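Local coordinates for protein MTH0777 (Methanothermobacter thermautotrophicus, PDB 1KJN) that is of unknown function, though its parallel sheet flanked by helices has the strand order of Rossmann-like folds, at residues P19-L24 / I109-D114; A25-H30 / R148-M153; L50-D55 / D62-L67; R38-A43 / G77-L82; D116-L121 / A135-H140. All coordinates share one frame; numbering follows the deposited sequence.

Contact 1. Residues P19-L24 / I109-D114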
# COMPACT_ATOMS: atom_id res chain seq x y z
N PRO A 19 -6.34 0.54 -4.31
CA PRO A 19 -5.49 0.19 -3.18
C PRO A 19 -4.63 -1.06 -3.36
O PRO A 19 -3.70 -1.27 -2.57
CB PRO A 19 -6.47 0.06 -2.02
CG PRO A 19 -7.81 -0.15 -2.70
CD PRO A 19 -7.74 0.72 -3.90
N VAL A 20 -4.89 -1.86 -4.40
CA VAL A 20 -4.06 -3.05 -4.59
C VAL A 20 -2.74 -2.78 -5.29
O VAL A 20 -1.80 -3.57 -5.12
CB VAL A 20 -4.75 -4.18 -5.42
CG1 VAL A 20 -6.02 -4.68 -4.73
CG2 VAL A 20 -5.00 -3.73 -6.87
N GLN A 21 -2.62 -1.64 -5.98
CA GLN A 21 -1.40 -1.38 -6.75
C GLN A 21 -0.08 -1.29 -6.02
O GLN A 21 0.80 -2.12 -6.25
CB GLN A 21 -1.55 -0.18 -7.68
CG GLN A 21 -0.47 -0.16 -8.75
CD GLN A 21 -0.61 1.00 -9.73
OE1 GLN A 21 -0.03 0.98 -10.81
NE2 GLN A 21 -1.36 2.03 -9.34
N ILE A 22 0.08 -0.31 -5.15
CA ILE A 22 1.34 -0.17 -4.42
C ILE A 22 1.71 -1.48 -3.70
O ILE A 22 2.80 -2.00 -3.90
CB ILE A 22 1.31 1.02 -3.43
CG1 ILE A 22 0.99 2.29 -4.20
CG2 ILE A 22 2.64 1.15 -2.67
CD1 ILE A 22 1.84 2.49 -5.43
N PRO A 23 0.77 -2.06 -2.92
CA PRO A 23 1.10 -3.31 -2.22
C PRO A 23 1.60 -4.42 -3.15
O PRO A 23 2.62 -5.05 -2.88
CB PRO A 23 -0.22 -3.69 -1.56
CG PRO A 23 -0.77 -2.33 -1.16
CD PRO A 23 -0.53 -1.53 -2.47
N LEU A 24 0.91 -4.63 -4.26
CA LEU A 24 1.30 -5.65 -5.23
C LEU A 24 2.61 -5.32 -5.95
O LEU A 24 3.35 -6.22 -6.35
CB LEU A 24 0.18 -5.86 -6.25
CG LEU A 24 -1.00 -6.67 -5.73
CD1 LEU A 24 -2.10 -6.64 -6.78
CD2 LEU A 24 -0.57 -8.11 -5.37
N ILE A 109 0.63 -6.32 -16.07
CA ILE A 109 -0.28 -6.74 -15.01
C ILE A 109 -1.46 -5.76 -15.12
O ILE A 109 -1.38 -4.58 -14.74
CB ILE A 109 0.41 -6.69 -13.63
CG1 ILE A 109 1.49 -7.78 -13.57
CG2 ILE A 109 -0.61 -6.87 -12.49
CD1 ILE A 109 2.39 -7.73 -12.35
N ILE A 110 -2.51 -6.25 -15.76
CA ILE A 110 -3.71 -5.48 -16.04
C ILE A 110 -4.82 -5.72 -15.04
O ILE A 110 -5.18 -6.86 -14.76
CB ILE A 110 -4.20 -5.81 -17.46
CG1 ILE A 110 -3.08 -5.48 -18.46
CG2 ILE A 110 -5.52 -5.08 -17.76
CD1 ILE A 110 -3.38 -5.83 -19.90
N PHE A 111 -5.39 -4.63 -14.53
CA PHE A 111 -6.45 -4.74 -13.55
C PHE A 111 -7.44 -3.60 -13.53
O PHE A 111 -7.10 -2.44 -13.75
CB PHE A 111 -5.87 -4.94 -12.15
CG PHE A 111 -5.05 -3.78 -11.66
CD1 PHE A 111 -3.76 -3.57 -12.15
CD2 PHE A 111 -5.58 -2.88 -10.74
CE1 PHE A 111 -3.00 -2.47 -11.72
CE2 PHE A 111 -4.83 -1.78 -10.31
CZ PHE A 111 -3.54 -1.58 -10.80
N ASP A 112 -8.69 -3.96 -13.27
CA ASP A 112 -9.82 -3.04 -13.17
C ASP A 112 -11.00 -3.94 -12.77
O ASP A 112 -10.98 -5.15 -13.04
CB ASP A 112 -10.08 -2.36 -14.51
CG ASP A 112 -11.08 -1.22 -14.40
OD1 ASP A 112 -10.65 -0.06 -14.28
OD2 ASP A 112 -12.29 -1.49 -14.43
N ARG A 113 -12.01 -3.38 -12.12
CA ARG A 113 -13.16 -4.20 -11.73
C ARG A 113 -14.11 -4.48 -12.89
O ARG A 113 -14.85 -5.45 -12.88
CB ARG A 113 -13.91 -3.56 -10.56
CG ARG A 113 -13.23 -3.78 -9.23
CD ARG A 113 -13.15 -5.26 -8.87
NE ARG A 113 -14.45 -5.81 -8.52
CZ ARG A 113 -14.68 -7.06 -8.13
NH1 ARG A 113 -13.68 -7.93 -8.02
NH2 ARG A 113 -15.91 -7.44 -7.83
N ASP A 114 -14.06 -3.62 -13.90
CA ASP A 114 -14.91 -3.76 -15.07
C ASP A 114 -14.23 -4.69 -16.07
O ASP A 114 -13.14 -4.38 -16.58
CB ASP A 114 -15.15 -2.37 -15.68
CG ASP A 114 -16.20 -2.37 -16.81
OD1 ASP A 114 -16.29 -3.35 -17.58
OD2 ASP A 114 -16.92 -1.35 -16.94

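Contact 2. Residues A25-H30 / R148-M153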
# COMPACT_ATOMS: atom_id res chain seq x y z
N ALA A 25 2.88 -4.04 -6.14
CA ALA A 25 4.12 -3.61 -6.79
C ALA A 25 5.28 -4.04 -5.88
O ALA A 25 6.26 -4.64 -6.33
CB ALA A 25 4.13 -2.09 -6.97
N ILE A 26 5.11 -3.80 -4.58
CA ILE A 26 6.13 -4.15 -3.61
C ILE A 26 6.25 -5.67 -3.51
O ILE A 26 7.35 -6.20 -3.37
CB ILE A 26 5.78 -3.55 -2.21
CG1 ILE A 26 5.79 -2.01 -2.27
CG2 ILE A 26 6.75 -4.05 -1.15
CD1 ILE A 26 5.41 -1.37 -0.93
N TYR A 27 5.11 -6.37 -3.57
CA TYR A 27 5.09 -7.83 -3.50
C TYR A 27 5.84 -8.44 -4.69
O TYR A 27 6.65 -9.35 -4.52
CB TYR A 27 3.65 -8.36 -3.50
CG TYR A 27 3.56 -9.87 -3.36
CD1 TYR A 27 3.42 -10.69 -4.48
CD2 TYR A 27 3.66 -10.48 -2.11
CE1 TYR A 27 3.38 -12.10 -4.36
CE2 TYR A 27 3.61 -11.88 -1.96
CZ TYR A 27 3.48 -12.68 -3.09
OH TYR A 27 3.40 -14.04 -2.94
N THR A 28 5.58 -7.93 -5.89
CA THR A 28 6.23 -8.41 -7.10
C THR A 28 7.72 -8.10 -7.06
O THR A 28 8.53 -8.96 -7.41
CB THR A 28 5.60 -7.77 -8.34
OG1 THR A 28 4.18 -7.93 -8.27
CG2 THR A 28 6.11 -8.42 -9.65
N SER A 29 8.10 -6.91 -6.58
CA SER A 29 9.51 -6.54 -6.50
C SER A 29 10.27 -7.46 -5.55
O SER A 29 11.43 -7.82 -5.79
CB SER A 29 9.68 -5.08 -6.07
OG SER A 29 11.06 -4.77 -5.89
N HIS A 30 9.62 -7.83 -4.46
CA HIS A 30 10.22 -8.73 -3.51
C HIS A 30 10.40 -10.09 -4.18
O HIS A 30 11.40 -10.75 -3.95
CB HIS A 30 9.34 -8.89 -2.28
CG HIS A 30 9.81 -9.95 -1.34
ND1 HIS A 30 9.13 -11.14 -1.15
CD2 HIS A 30 10.88 -10.00 -0.50
CE1 HIS A 30 9.75 -11.86 -0.24
NE2 HIS A 30 10.82 -11.19 0.17
N ARG A 148 -2.00 -15.22 -9.21
CA ARG A 148 -1.54 -15.28 -10.59
C ARG A 148 -0.08 -14.80 -10.74
O ARG A 148 0.63 -15.31 -11.59
CB ARG A 148 -2.49 -14.51 -11.51
CG ARG A 148 -3.79 -15.24 -11.66
CD ARG A 148 -4.94 -14.36 -12.14
NE ARG A 148 -6.15 -14.79 -11.45
CZ ARG A 148 -7.37 -14.29 -11.65
NH1 ARG A 148 -7.56 -13.33 -12.54
NH2 ARG A 148 -8.40 -14.80 -10.97
N ILE A 149 0.37 -13.88 -9.88
CA ILE A 149 1.76 -13.42 -9.92
C ILE A 149 2.66 -14.52 -9.36
O ILE A 149 3.75 -14.76 -9.87
CB ILE A 149 1.97 -12.10 -9.12
CG1 ILE A 149 1.37 -10.92 -9.89
CG2 ILE A 149 3.46 -11.84 -8.86
CD1 ILE A 149 1.13 -9.70 -9.04
N ASP A 150 2.22 -15.19 -8.29
CA ASP A 150 3.01 -16.28 -7.71
C ASP A 150 3.27 -17.37 -8.76
O ASP A 150 4.38 -17.90 -8.86
CB ASP A 150 2.28 -16.94 -6.54
CG ASP A 150 2.45 -16.18 -5.25
OD1 ASP A 150 3.46 -15.44 -5.11
OD2 ASP A 150 1.59 -16.34 -4.37
N ARG A 151 2.22 -17.69 -9.51
CA ARG A 151 2.29 -18.72 -10.55
C ARG A 151 3.28 -18.35 -11.64
O ARG A 151 4.15 -19.15 -12.00
CB ARG A 151 0.90 -19.00 -11.13
CG ARG A 151 -0.09 -19.51 -10.07
CD ARG A 151 -1.26 -20.28 -10.69
NE ARG A 151 -2.15 -20.87 -9.68
CZ ARG A 151 -1.77 -21.64 -8.66
NH1 ARG A 151 -0.49 -21.94 -8.48
NH2 ARG A 151 -2.68 -22.12 -7.81
N PHE A 152 3.15 -17.13 -12.15
CA PHE A 152 4.06 -16.63 -13.17
C PHE A 152 5.50 -16.73 -12.66
O PHE A 152 6.38 -17.18 -13.37
CB PHE A 152 3.73 -15.16 -13.47
CG PHE A 152 4.73 -14.49 -14.38
CD1 PHE A 152 4.58 -14.55 -15.75
CD2 PHE A 152 5.83 -13.83 -13.86
CE1 PHE A 152 5.51 -13.95 -16.61
CE2 PHE A 152 6.77 -13.22 -14.70
CZ PHE A 152 6.60 -13.28 -16.08
N MSE A 153 5.71 -16.32 -11.41
CA MSE A 153 7.04 -16.32 -10.80
C MSE A 153 7.67 -17.68 -10.53
O MSE A 153 8.89 -17.80 -10.47
CB MSE A 153 7.02 -15.52 -9.51
CG MSE A 153 6.81 -14.02 -9.69
SE MSE A 153 8.33 -13.17 -10.54
CE MSE A 153 7.56 -11.41 -10.75

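Contact 3. Residues L50-D55 / D62-L67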
# COMPACT_ATOMS: atom_id res chain seq x y z
N LEU A 50 4.07 6.61 -2.19
CA LEU A 50 3.32 5.55 -1.51
C LEU A 50 4.23 4.36 -1.24
O LEU A 50 4.19 3.77 -0.15
CB LEU A 50 2.10 5.13 -2.32
CG LEU A 50 0.94 6.14 -2.26
CD1 LEU A 50 -0.15 5.77 -3.25
CD2 LEU A 50 0.39 6.19 -0.84
N VAL A 51 5.07 4.04 -2.22
CA VAL A 51 6.01 2.94 -2.12
C VAL A 51 6.99 3.23 -0.98
O VAL A 51 7.23 2.36 -0.16
CB VAL A 51 6.80 2.75 -3.45
CG1 VAL A 51 7.95 1.73 -3.26
CG2 VAL A 51 5.86 2.31 -4.59
N GLN A 52 7.52 4.45 -0.92
CA GLN A 52 8.47 4.83 0.12
C GLN A 52 7.89 4.77 1.53
O GLN A 52 8.59 4.40 2.46
CB GLN A 52 9.03 6.23 -0.13
CG GLN A 52 10.00 6.32 -1.29
CD GLN A 52 10.07 7.73 -1.90
OE1 GLN A 52 10.58 7.91 -3.01
NE2 GLN A 52 9.54 8.72 -1.18
N VAL A 53 6.63 5.17 1.70
CA VAL A 53 6.06 5.09 3.03
C VAL A 53 5.65 3.65 3.38
O VAL A 53 5.69 3.28 4.55
CB VAL A 53 4.89 6.11 3.25
CG1 VAL A 53 5.34 7.54 2.92
CG2 VAL A 53 3.68 5.72 2.46
N ALA A 54 5.33 2.83 2.38
CA ALA A 54 4.95 1.43 2.63
C ALA A 54 6.16 0.52 2.91
O ALA A 54 6.01 -0.56 3.48
CB ALA A 54 4.11 0.86 1.50
N ASP A 55 7.35 0.98 2.53
CA ASP A 55 8.59 0.23 2.71
C ASP A 55 9.61 1.29 3.16
O ASP A 55 10.59 1.56 2.47
CB ASP A 55 8.99 -0.43 1.37
CG ASP A 55 10.26 -1.29 1.47
OD1 ASP A 55 10.72 -1.62 2.58
OD2 ASP A 55 10.79 -1.66 0.40
N ASP A 62 15.14 -1.61 -4.77
CA ASP A 62 16.51 -1.14 -4.70
C ASP A 62 16.73 0.30 -5.11
O ASP A 62 17.57 1.01 -4.54
CB ASP A 62 17.39 -2.07 -5.55
CG ASP A 62 17.28 -3.51 -5.10
OD1 ASP A 62 17.71 -3.79 -3.97
OD2 ASP A 62 16.71 -4.34 -5.84
N GLU A 63 15.93 0.74 -6.07
CA GLU A 63 16.05 2.08 -6.58
C GLU A 63 14.69 2.57 -7.05
O GLU A 63 13.80 1.77 -7.36
CB GLU A 63 17.05 2.05 -7.75
CG GLU A 63 17.42 3.41 -8.32
CD GLU A 63 18.32 3.34 -9.54
OE1 GLU A 63 18.91 4.38 -9.88
OE2 GLU A 63 18.43 2.26 -10.17
N MSE A 64 14.53 3.88 -7.09
CA MSE A 64 13.29 4.50 -7.55
C MSE A 64 13.61 5.77 -8.32
O MSE A 64 14.42 6.57 -7.87
CB MSE A 64 12.39 4.81 -6.38
CG MSE A 64 11.60 3.62 -5.93
SE MSE A 64 10.39 4.19 -4.61
CE MSE A 64 11.72 4.52 -3.27
N VAL A 65 12.94 5.95 -9.46
CA VAL A 65 13.16 7.09 -10.34
C VAL A 65 11.84 7.55 -10.94
O VAL A 65 11.00 6.73 -11.28
CB VAL A 65 14.05 6.70 -11.54
CG1 VAL A 65 14.57 7.93 -12.26
CG2 VAL A 65 15.19 5.81 -11.11
N ASP A 66 11.68 8.87 -11.11
CA ASP A 66 10.48 9.45 -11.71
C ASP A 66 10.32 8.98 -13.18
O ASP A 66 11.31 8.73 -13.87
CB ASP A 66 10.56 10.98 -11.59
CG ASP A 66 9.86 11.70 -12.72
OD1 ASP A 66 10.56 12.08 -13.67
OD2 ASP A 66 8.62 11.89 -12.65
N LEU A 67 9.08 8.84 -13.64
CA LEU A 67 8.82 8.37 -15.00
C LEU A 67 9.59 9.07 -16.11
O LEU A 67 10.27 8.42 -16.90
CB LEU A 67 7.33 8.45 -15.33
CG LEU A 67 6.40 7.43 -14.70
CD1 LEU A 67 4.96 7.90 -14.82
CD2 LEU A 67 6.58 6.08 -15.36

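Contact 4. Residues R38-A43 / G77-L82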
# COMPACT_ATOMS: atom_id res chain seq x y z
N ARG A 38 17.95 -6.92 -9.19
CA ARG A 38 18.06 -5.64 -8.51
C ARG A 38 16.83 -4.96 -9.13
O ARG A 38 16.67 -4.98 -10.35
CB ARG A 38 19.33 -4.91 -8.94
CG ARG A 38 19.80 -3.91 -7.92
CD ARG A 38 20.98 -3.11 -8.43
NE ARG A 38 20.55 -1.82 -8.95
CZ ARG A 38 20.35 -0.75 -8.19
NH1 ARG A 38 20.56 -0.82 -6.88
NH2 ARG A 38 19.91 0.38 -8.72
N VAL A 39 15.91 -4.45 -8.32
CA VAL A 39 14.70 -3.86 -8.88
C VAL A 39 14.58 -2.37 -8.79
O VAL A 39 14.63 -1.79 -7.70
CB VAL A 39 13.41 -4.43 -8.22
CG1 VAL A 39 12.17 -3.93 -8.98
CG2 VAL A 39 13.43 -5.94 -8.18
N THR A 40 14.32 -1.75 -9.93
CA THR A 40 14.12 -0.32 -9.98
C THR A 40 12.64 -0.07 -10.20
O THR A 40 12.02 -0.68 -11.08
CB THR A 40 14.91 0.33 -11.13
OG1 THR A 40 16.32 0.23 -10.86
CG2 THR A 40 14.52 1.80 -11.31
N VAL A 41 12.06 0.81 -9.40
CA VAL A 41 10.65 1.16 -9.53
C VAL A 41 10.57 2.57 -10.13
O VAL A 41 11.28 3.49 -9.69
CB VAL A 41 9.93 1.17 -8.15
CG1 VAL A 41 8.49 1.64 -8.31
CG2 VAL A 41 9.96 -0.23 -7.51
N THR A 42 9.70 2.76 -11.11
CA THR A 42 9.55 4.08 -11.73
C THR A 42 8.06 4.40 -11.85
O THR A 42 7.27 3.55 -12.24
CB THR A 42 10.24 4.15 -13.12
OG1 THR A 42 10.13 5.48 -13.64
CG2 THR A 42 9.62 3.16 -14.12
N ALA A 43 7.68 5.62 -11.45
CA ALA A 43 6.29 6.05 -11.48
C ALA A 43 6.16 7.55 -11.19
O ALA A 43 7.18 8.25 -11.07
CB ALA A 43 5.50 5.26 -10.44
N GLY A 77 19.26 -2.69 -23.07
CA GLY A 77 20.27 -3.41 -22.32
C GLY A 77 20.40 -3.03 -20.86
O GLY A 77 21.10 -3.70 -20.10
N ASP A 78 19.73 -1.96 -20.43
CA ASP A 78 19.83 -1.55 -19.03
C ASP A 78 19.05 -2.46 -18.07
O ASP A 78 19.24 -2.39 -16.85
CB ASP A 78 19.36 -0.10 -18.83
CG ASP A 78 20.28 0.93 -19.47
OD1 ASP A 78 21.43 0.62 -19.84
OD2 ASP A 78 19.85 2.09 -19.56
N TYR A 79 18.17 -3.30 -18.61
CA TYR A 79 17.37 -4.20 -17.79
C TYR A 79 17.09 -5.52 -18.52
O TYR A 79 16.90 -5.53 -19.73
CB TYR A 79 16.03 -3.54 -17.40
CG TYR A 79 16.18 -2.32 -16.51
CD1 TYR A 79 16.24 -2.46 -15.13
CD2 TYR A 79 16.30 -1.04 -17.05
CE1 TYR A 79 16.41 -1.36 -14.31
CE2 TYR A 79 16.47 0.07 -16.23
CZ TYR A 79 16.52 -0.10 -14.85
OH TYR A 79 16.70 0.97 -14.02
N GLU A 80 17.04 -6.61 -17.77
CA GLU A 80 16.79 -7.94 -18.30
C GLU A 80 15.31 -8.33 -18.19
O GLU A 80 14.87 -9.32 -18.76
CB GLU A 80 17.67 -8.97 -17.56
CG GLU A 80 19.16 -8.92 -17.91
CD GLU A 80 19.83 -7.58 -17.60
OE1 GLU A 80 19.86 -7.18 -16.42
OE2 GLU A 80 20.35 -6.93 -18.54
N PHE A 81 14.54 -7.55 -17.44
CA PHE A 81 13.12 -7.82 -17.26
C PHE A 81 12.35 -6.52 -17.06
O PHE A 81 12.83 -5.62 -16.40
CB PHE A 81 12.91 -8.75 -16.05
CG PHE A 81 11.48 -9.19 -15.87
CD1 PHE A 81 10.75 -8.82 -14.73
CD2 PHE A 81 10.85 -9.97 -16.85
CE1 PHE A 81 9.41 -9.22 -14.58
CE2 PHE A 81 9.51 -10.37 -16.71
CZ PHE A 81 8.79 -10.01 -15.58
N LEU A 82 11.15 -6.45 -17.62
CA LEU A 82 10.30 -5.27 -17.50
C LEU A 82 8.89 -5.65 -17.06
O LEU A 82 8.23 -6.48 -17.69
CB LEU A 82 10.25 -4.52 -18.85
CG LEU A 82 9.27 -3.35 -19.04
CD1 LEU A 82 9.53 -2.24 -18.01
CD2 LEU A 82 9.40 -2.82 -20.46

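Contact 5. Residues D116-L121 / A135-H140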
# COMPACT_ATOMS: atom_id res chain seq x y z
N ASP A 116 -15.03 -5.30 -19.14
CA ASP A 116 -14.94 -4.66 -20.45
C ASP A 116 -13.68 -3.82 -20.54
O ASP A 116 -12.96 -3.88 -21.53
CB ASP A 116 -16.16 -3.77 -20.73
CG ASP A 116 -17.45 -4.57 -20.85
OD1 ASP A 116 -17.41 -5.72 -21.35
OD2 ASP A 116 -18.52 -4.04 -20.45
N VAL A 117 -13.43 -3.02 -19.51
CA VAL A 117 -12.25 -2.18 -19.47
C VAL A 117 -11.01 -3.07 -19.53
O VAL A 117 -10.06 -2.76 -20.26
CB VAL A 117 -12.21 -1.31 -18.19
CG1 VAL A 117 -10.92 -0.51 -18.13
CG2 VAL A 117 -13.42 -0.37 -18.16
N LEU A 118 -11.03 -4.19 -18.82
CA LEU A 118 -9.89 -5.10 -18.84
C LEU A 118 -9.67 -5.60 -20.25
O LEU A 118 -8.53 -5.67 -20.71
CB LEU A 118 -10.11 -6.32 -17.94
CG LEU A 118 -10.18 -6.03 -16.46
CD1 LEU A 118 -10.14 -7.32 -15.69
CD2 LEU A 118 -9.01 -5.19 -16.10
N GLU A 119 -10.77 -5.93 -20.93
CA GLU A 119 -10.70 -6.45 -22.29
C GLU A 119 -10.00 -5.49 -23.25
O GLU A 119 -9.11 -5.90 -24.00
CB GLU A 119 -12.10 -6.77 -22.81
CG GLU A 119 -12.11 -7.68 -24.04
CD GLU A 119 -13.51 -7.96 -24.57
OE1 GLU A 119 -14.44 -8.17 -23.76
OE2 GLU A 119 -13.67 -7.97 -25.81
N GLU A 120 -10.37 -4.22 -23.18
CA GLU A 120 -9.76 -3.20 -24.03
C GLU A 120 -8.26 -3.09 -23.74
O GLU A 120 -7.44 -3.06 -24.66
CB GLU A 120 -10.41 -1.84 -23.78
CG GLU A 120 -11.93 -1.84 -23.92
CD GLU A 120 -12.58 -0.57 -23.37
OE1 GLU A 120 -12.04 0.04 -22.42
OE2 GLU A 120 -13.65 -0.19 -23.90
N LEU A 121 -7.91 -3.07 -22.46
CA LEU A 121 -6.51 -2.97 -22.06
C LEU A 121 -5.73 -4.21 -22.49
O LEU A 121 -4.61 -4.12 -22.99
CB LEU A 121 -6.41 -2.75 -20.55
CG LEU A 121 -6.85 -1.35 -20.11
CD1 LEU A 121 -7.04 -1.29 -18.60
CD2 LEU A 121 -5.84 -0.33 -20.56
N ALA A 135 -4.01 -10.67 -16.00
CA ALA A 135 -5.15 -9.78 -15.87
C ALA A 135 -6.17 -10.27 -14.85
O ALA A 135 -6.36 -11.48 -14.68
CB ALA A 135 -5.81 -9.57 -17.22
N ALA A 136 -6.79 -9.33 -14.14
CA ALA A 136 -7.80 -9.68 -13.14
C ALA A 136 -8.68 -8.49 -12.74
O ALA A 136 -8.25 -7.33 -12.74
CB ALA A 136 -7.14 -10.28 -11.91
N ARG A 137 -9.93 -8.80 -12.43
CA ARG A 137 -10.91 -7.81 -11.99
C ARG A 137 -10.67 -7.62 -10.49
O ARG A 137 -11.24 -8.33 -9.66
CB ARG A 137 -12.33 -8.33 -12.24
CG ARG A 137 -12.72 -8.44 -13.72
CD ARG A 137 -14.01 -9.27 -13.95
NE ARG A 137 -13.78 -10.70 -13.73
CZ ARG A 137 -14.40 -11.44 -12.81
NH1 ARG A 137 -15.30 -10.90 -12.00
NH2 ARG A 137 -14.07 -12.72 -12.68
N ALA A 138 -9.81 -6.67 -10.14
CA ALA A 138 -9.52 -6.43 -8.73
C ALA A 138 -9.36 -4.95 -8.41
O ALA A 138 -8.72 -4.20 -9.16
CB ALA A 138 -8.24 -7.19 -8.32
N HIS A 139 -9.90 -4.55 -7.27
CA HIS A 139 -9.79 -3.18 -6.81
C HIS A 139 -9.16 -3.11 -5.42
O HIS A 139 -8.13 -2.47 -5.24
CB HIS A 139 -11.15 -2.51 -6.79
CG HIS A 139 -11.11 -1.10 -6.31
ND1 HIS A 139 -11.40 -0.75 -5.00
CD2 HIS A 139 -10.78 0.06 -6.94
CE1 HIS A 139 -11.26 0.55 -4.85
NE2 HIS A 139 -10.88 1.07 -6.01
N HIS A 140 -9.79 -3.75 -4.44
CA HIS A 140 -9.26 -3.73 -3.08
C HIS A 140 -8.69 -5.05 -2.57
O HIS A 140 -7.85 -5.04 -1.69
CB HIS A 140 -10.28 -3.15 -2.09
CG HIS A 140 -11.69 -3.58 -2.35
ND1 HIS A 140 -12.43 -3.11 -3.41
CD2 HIS A 140 -12.49 -4.47 -1.70
CE1 HIS A 140 -13.62 -3.68 -3.40
NE2 HIS A 140 -13.68 -4.51 -2.37

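Contact 1. Residues P19-L24 / I109-D114
Gln-21 lies across the far end of the Phe-111 ring, and its side chain can be followed atom by atom. Gln-21 CB sits 4.0 Å from Phe-111 CZ. CG leaves anti to the backbone N (chi1 -163°) and runs past the same ring carbon, with Gln-21 CG to Phe-111 CZ again 4.0 Å. The chain stays extended, and the amide carbon CD keeps that spacing too, the amide plane turned 68° from the ring. Beyond it the amide leaves this contact: OE1 accepts from Gly-14 N and NE2 donates to Cys-15 O, so the loop after strand 8-12 fixes its rotation. Val-20 takes the neighbouring part of the ring, its methyl CG2 standing 4.0 Å from Phe-111 CE2. Both residues approach the ring obliquely, and Leu-145 of helix 143-153 also packs on it. With a serine at Phe-111, the surface on which Val-20 and Gln-21 rest would be lost, and a gap would probably open between the helix start and the strand end. The opening turn of helix 21-34 thus packs against the C-terminal end of strand 105-111, the strand-end side of the sheet where Rossmann-like folds commonly hold ligands.

Contact 2. Residues A25-H30 / R148-M153
The polar part of this helix pair is one bond: Tyr-27 OH donates to Asp-150 OD1 at 2.6 Å. The carboxylate oxygen takes the hydroxyl on its syn lone pair and lies in the plane of the ring, at its edge, while ring and carboxylate planes stand 59° apart. Asp-150 has other polar partners, OD2 in a salt bridge with Arg-146 NE and OD1 in a long, weak ion pair with Lys-31. Beside this bond the contacts are made by methyl groups, one on a methyl and one on a hydroxyl oxygen. Thr-28 CG2 meets CE of Met-153, modelled as selenomethionine, at 3.5 Å; a bend at chi2 (-68°) turns that chain back to reach it. Ile-149 CD1 comes to 3.6 Å from Thr-28 OG1, a hydroxyl satisfied by Leu-24 O one turn earlier. A phenylalanine in place of Tyr-27 would keep the ring but would probably leave Asp-150 OD1 without its short hydroxyl bond. The two helices run nearly parallel, 18° apart, with axes 10.9 Å from each other at closest approach, a separation bridged by side chains. The chemistry implies a mostly apolar join with one short, probably charge-assisted hydrogen bond across it, the carboxylate being held by Arg-146 as well.

Contact 3. Residues L50-D55 / D62-L67
Met-64, modelled as selenomethionine, reaches from its strand to helix 45-54 and slides past Val-51, the two side chains running in opposite directions. Its selenium does the touching: Met-64 SE lies 3.7 Å from Val-51 CG1 and 4.0 Å from Val-51 CB. That valine methyl is set anti to its own backbone N (chi1 171°), which brings it to face the selenium. Gln-52 approaches differently, its extended chain passing the end of Met-64 at a slant, with Gln-52 CG 4.0 Å from Met-64 SE. The terminal methyl CE, turned aside by a bend at chi3, is modelled too close to Gln-52 CG to be trusted in detail. No hydrogen bond joins the segments, so the contact is dispersive. It lies within the beta-alpha-beta unit of strand 38-43, helix 45-54 and strand 63-66, the last being an outermost strand of this chain's sheet. Met-64 also packs on Val-41 of the adjacent strand, Val-51 on Ile-22 of helix 21-34, and on the helix's far flank Val-53 meets Pro-23 of the second subunit.

Contact 4. Residues R38-A43 / G77-L82
Thr-40 OG1 is gripped by two groups, weakly by Tyr-79 OH at 3.3 Å and more firmly by the carboxylate oxygen OE2 of Glu-63. Between the two hydroxyls either could be the donor. The threonine oxygen lies in the plane of the tyrosine ring, at its edge, and the two side chains cross at about a right angle. Apolar atoms share the approach: Tyr-79 OH stands 3.5 Å from Thr-40 CB and 3.6 Å from Thr-40 CG2, so the phenol oxygen sits over the branch point of the threonine. With chi1 at -68° OG1 is anti to the carbonyl carbon, which turns it to Tyr-79 and Glu-63. Glu-63 OE2 also forms a salt bridge with Arg-38 NH2, which probably helps to hold the carboxylate in place for the threonine. The CA atoms of Thr-40 and Tyr-79 are 9.3 Å apart, in keeping with strand 8-12 lying between strand 38-43 and strand 81-86, which Tyr-79 just precedes. Tyr-79 spans that intervening strand, resting on Leu-10, its ring in a cation-pi contact with Lys-8, with Leu-102 of helix 89-102 packed against it.

Contact 5. Residues D116-L121 / A135-H140
In the beta-alpha-beta unit of strand 105-111, helix 115-128 and strand 132-136, Leu-118 drops from the helix onto the end of the last strand. Its methyl CD1 makes the close approaches: Leu-118 CD1 lies 3.4 Å from Arg-137 CG and 3.5 Å from the carbonyl carbon C of Ala-136. The second methyl is more distant, with Leu-118 CD2 4.1 Å from Ala-136 O. Leucine and arginine side chains cross at about a right angle, so CD1 meets the first part of the arginine chain, well short of its guanidinium group. Ala-136 presents backbone because its CB points away from Leu-118, to the opposite face of the sheet, where helix 143-153 packs on it through Leu-145. This is how the connecting helix of such a unit covers one face of its strands: Leu-118 also rests on Ile-110 of strand 105-111. Asp-114 is the N-cap of this helix, its OD1 accepting from Asp-116 N. Past the strand, Arg-137 O accepts from Arg-113 NH1.

Contacts 1, 3, 4 and 5 each include part of one parallel sheet, ordered 63-66, 38-43, 8-12, 81-86, 105-111, 132-136; contact 2 joins two helices that pack on it. Contacts 1 and 2 share helix 21-34, centres about 12 Å apart, and their segments alternate along the chain. Between the segments of contact 1 falls contact 4, which in turn encloses contact 3; contact 5 follows contact 1. Contact 3 lies at the 63-66 edge, and contact 4 reaches from neighbouring strand 38-43 across strand 8-12. Contact 5, at the other edge, is about 24 Å from both by centres but about 8 Å from contact 1. Contacts 1, 2 and 3 also touch the second subunit, so helices 21-34 and 45-54 serve both fold and dimer.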